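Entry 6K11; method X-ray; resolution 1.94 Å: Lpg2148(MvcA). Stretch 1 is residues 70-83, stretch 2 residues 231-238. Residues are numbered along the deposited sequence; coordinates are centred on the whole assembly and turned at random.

Stretch 1, residues 70-83: SCGQASNDVCELLL
Stretch 2 (231-238) SHSFTIYI

A helix lying along a strand can present one face of side chains to the strand residues on the side that faces it, and Lpg2148 (MvcA) offers a compact example. Helix 71-83 and strand 231-238 run in nearly the same direction, their axes 22° apart and 6.8 Å at closest approach. Helical residues keep phi/psi near -60/-40, relaxing to -104/-24 at Leu-83; from Ser-233 to Tyr-237 the strand is extended. The register sets Cys-71 CA 5.2 Å from Ser-233 CA and Ser-75 CA 5.7 Å from Phe-234 CA.

Ser-70 caps the helix: with chi1 p (77°), its OG accepts from Gln-73 N at 3.0 Å. Gln-73, m then t with chi3 -52°, folds back so that OE1 accepts from Ser-70 N at 2.9 Å, closing a reciprocal pair.

Cys-71, Ser-75, Val-78 and Leu-82 point toward the strand; Ser-233, Thr-235 and Tyr-237 answer them, while Phe-234 (p) and Ile-236 (m, t) point away. Cys-71, modelled without SG, places CB 3.3 Å from Ser-233 O and 3.5 Å from His-232 ND1. The His-232 CA-to-CB bond points away, yet its t rotamer with chi2 40° brings the ring back.

At the polar centre, Ser-75 (m) and Ser-233 (t) bring their OG atoms to 2.8 Å, a hydrogen bond whose proton is not settled. Water 1 donates to Cys-71 O (2.9 Å) and Ser-233 O (2.8 Å); water 2 lies 2.9 Å from both Ser-75 OG and Thr-235 OG1. Thr-235, p, sets OG1 3.7 Å from Val-78 CG1 (Val-78 t), with CG2 3.8 Å from Ser-75 OG and 4.4 Å from Cys-79 SG (Cys-79 m).

Further along, the contact turns apolar: Leu-82, chi1 off-well at -94° and chi2 p, brings CD2 4.0 Å from CD1 of Tyr-237 (t, chi2 56°), meeting the ring obliquely.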

# COMPACT_ATOMS: atom_id res chain seq x y z
N SER A 70 -6.91 -3.24 0.12
CA SER A 70 -5.50 -2.90 0.05
C SER A 70 -4.82 -3.19 1.39
O SER A 70 -5.46 -3.28 2.44
CB SER A 70 -5.31 -1.42 -0.32
OG SER A 70 -5.57 -0.60 0.80
N CYS A 71 -3.50 -3.35 1.33
CA CYS A 71 -2.73 -3.54 2.55
C CYS A 71 -2.93 -2.37 3.51
O CYS A 71 -3.08 -2.58 4.72
CB CYS A 71 -1.25 -3.71 2.22
N GLY A 72 -2.94 -1.14 2.99
CA GLY A 72 -3.12 0.02 3.86
C GLY A 72 -4.47 0.04 4.55
O GLY A 72 -4.57 0.39 5.73
N GLN A 73 -5.53 -0.33 3.82
CA GLN A 73 -6.86 -0.44 4.41
C GLN A 73 -6.90 -1.44 5.55
O GLN A 73 -7.51 -1.17 6.59
CB GLN A 73 -7.88 -0.86 3.35
CG GLN A 73 -8.13 0.18 2.28
CD GLN A 73 -9.14 -0.29 1.25
OE1 GLN A 73 -9.01 -1.37 0.67
NE2 GLN A 73 -10.17 0.52 1.02
N ALA A 74 -6.30 -2.61 5.38
CA ALA A 74 -6.29 -3.60 6.45
C ALA A 74 -5.54 -3.07 7.67
O ALA A 74 -5.99 -3.25 8.81
CB ALA A 74 -5.66 -4.91 5.95
N SER A 75 -4.37 -2.46 7.46
CA SER A 75 -3.64 -1.87 8.57
C SER A 75 -4.45 -0.77 9.25
O SER A 75 -4.42 -0.64 10.48
CB SER A 75 -2.31 -1.30 8.07
OG SER A 75 -1.43 -2.34 7.67
N ASN A 76 -5.16 0.04 8.46
CA ASN A 76 -6.00 1.10 9.04
C ASN A 76 -7.10 0.51 9.92
O ASN A 76 -7.40 1.05 10.99
CB ASN A 76 -6.62 1.97 7.94
CG ASN A 76 -5.62 2.90 7.26
OD1 ASN A 76 -4.49 3.07 7.71
ND2 ASN A 76 -6.05 3.54 6.19
N ASP A 77 -7.69 -0.62 9.48
CA ASP A 77 -8.72 -1.30 10.26
C ASP A 77 -8.15 -1.87 11.55
O ASP A 77 -8.78 -1.78 12.61
CB ASP A 77 -9.35 -2.43 9.45
CG ASP A 77 -10.30 -1.95 8.38
OD1 ASP A 77 -10.58 -0.73 8.33
OD2 ASP A 77 -10.76 -2.80 7.58
N VAL A 78 -7.01 -2.57 11.47
CA VAL A 78 -6.38 -3.11 12.67
C VAL A 78 -6.09 -1.99 13.67
O VAL A 78 -6.39 -2.11 14.86
CB VAL A 78 -5.11 -3.89 12.30
CG1 VAL A 78 -4.33 -4.26 13.55
CG2 VAL A 78 -5.49 -5.18 11.54
N CYS A 79 -5.55 -0.87 13.19
CA CYS A 79 -5.19 0.22 14.08
C CYS A 79 -6.43 0.86 14.71
O CYS A 79 -6.41 1.20 15.91
CB CYS A 79 -4.39 1.28 13.33
SG CYS A 79 -2.68 0.77 12.93
N GLU A 80 -7.49 1.04 13.93
CA GLU A 80 -8.71 1.62 14.49
C GLU A 80 -9.34 0.69 15.52
O GLU A 80 -9.83 1.15 16.56
CB GLU A 80 -9.69 1.92 13.36
CG GLU A 80 -10.92 2.68 13.78
CD GLU A 80 -11.14 3.91 12.92
OE1 GLU A 80 -12.32 4.21 12.60
OE2 GLU A 80 -10.14 4.58 12.56
N LEU A 81 -9.34 -0.62 15.26
CA LEU A 81 -9.93 -1.53 16.22
C LEU A 81 -9.12 -1.58 17.51
O LEU A 81 -9.69 -1.58 18.61
CB LEU A 81 -10.06 -2.93 15.61
CG LEU A 81 -11.21 -3.04 14.60
CD1 LEU A 81 -11.08 -4.34 13.81
CD2 LEU A 81 -12.55 -2.98 15.35
N LEU A 82 -7.80 -1.60 17.40
CA LEU A 82 -6.98 -1.79 18.59
C LEU A 82 -6.78 -0.49 19.36
O LEU A 82 -6.61 -0.53 20.58
CB LEU A 82 -5.62 -2.39 18.21
CG LEU A 82 -5.50 -3.92 18.28
CD1 LEU A 82 -6.72 -4.61 17.62
CD2 LEU A 82 -4.18 -4.40 17.64
N LEU A 83 -6.80 0.66 18.68
CA LEU A 83 -6.53 1.93 19.32
C LEU A 83 -7.77 2.77 19.59
O LEU A 83 -7.74 3.63 20.48
CB LEU A 83 -5.57 2.77 18.47
CG LEU A 83 -4.14 2.24 18.45
CD1 LEU A 83 -3.39 2.83 17.27
CD2 LEU A 83 -3.47 2.61 19.77
N SER A 231 5.13 0.25 -1.21
CA SER A 231 5.02 -1.09 -1.77
C SER A 231 4.09 -1.99 -0.97
O SER A 231 3.35 -2.78 -1.56
CB SER A 231 6.42 -1.74 -1.85
OG SER A 231 6.39 -3.01 -2.49
N HIS A 232 4.08 -1.87 0.35
CA HIS A 232 3.31 -2.78 1.18
C HIS A 232 3.18 -2.16 2.56
O HIS A 232 3.98 -1.32 2.96
CB HIS A 232 3.97 -4.18 1.23
CG HIS A 232 3.13 -5.23 1.90
ND1 HIS A 232 1.77 -5.32 1.74
CD2 HIS A 232 3.48 -6.25 2.73
CE1 HIS A 232 1.30 -6.33 2.45
NE2 HIS A 232 2.32 -6.92 3.05
N SER A 233 2.13 -2.58 3.25
CA SER A 233 1.82 -2.13 4.60
C SER A 233 1.37 -3.35 5.39
O SER A 233 0.71 -4.22 4.83
CB SER A 233 0.72 -1.06 4.58
OG SER A 233 0.09 -0.94 5.84
N PHE A 234 1.76 -3.43 6.66
CA PHE A 234 1.26 -4.51 7.51
C PHE A 234 1.48 -4.11 8.96
O PHE A 234 2.14 -3.11 9.26
CB PHE A 234 1.93 -5.87 7.21
CG PHE A 234 3.43 -5.92 7.45
CD1 PHE A 234 4.33 -5.44 6.50
CD2 PHE A 234 3.94 -6.51 8.61
CE1 PHE A 234 5.70 -5.52 6.71
CE2 PHE A 234 5.32 -6.61 8.82
CZ PHE A 234 6.20 -6.09 7.86
N THR A 235 0.90 -4.89 9.85
CA THR A 235 1.05 -4.66 11.27
C THR A 235 1.50 -5.95 11.94
O THR A 235 1.36 -7.05 11.40
CB THR A 235 -0.27 -4.15 11.91
OG1 THR A 235 -1.35 -5.05 11.57
CG2 THR A 235 -0.61 -2.76 11.40
N ILE A 236 2.08 -5.78 13.12
CA ILE A 236 2.45 -6.90 13.97
C ILE A 236 1.95 -6.57 15.36
O ILE A 236 2.14 -5.44 15.84
CB ILE A 236 3.97 -7.16 13.97
CG1 ILE A 236 4.40 -7.85 12.66
CG2 ILE A 236 4.37 -8.03 15.17
CD1 ILE A 236 5.88 -8.12 12.59
N TYR A 237 1.32 -7.54 16.01
CA TYR A 237 0.78 -7.36 17.35
C TYR A 237 1.51 -8.31 18.29
O TYR A 237 1.63 -9.51 18.00
CB TYR A 237 -0.73 -7.62 17.36
CG TYR A 237 -1.38 -7.54 18.73
CD1 TYR A 237 -1.28 -6.39 19.52
CD2 TYR A 237 -2.12 -8.61 19.22
CE1 TYR A 237 -1.90 -6.32 20.78
CE2 TYR A 237 -2.74 -8.55 20.47
CZ TYR A 237 -2.61 -7.40 21.24
OH TYR A 237 -3.22 -7.35 22.48
N ILE A 238 2.02 -7.78 19.39
CA ILE A 238 2.75 -8.56 20.38
C ILE A 238 2.01 -8.45 21.71
O ILE A 238 2.20 -7.49 22.46
CB ILE A 238 4.21 -8.10 20.51
CG1 ILE A 238 4.89 -8.10 19.14
CG2 ILE A 238 4.97 -9.01 21.48
CD1 ILE A 238 6.10 -7.18 19.04
O HOH W 1 -1.82 -5.05 5.53
O HOH W 2 -2.27 -4.90 8.80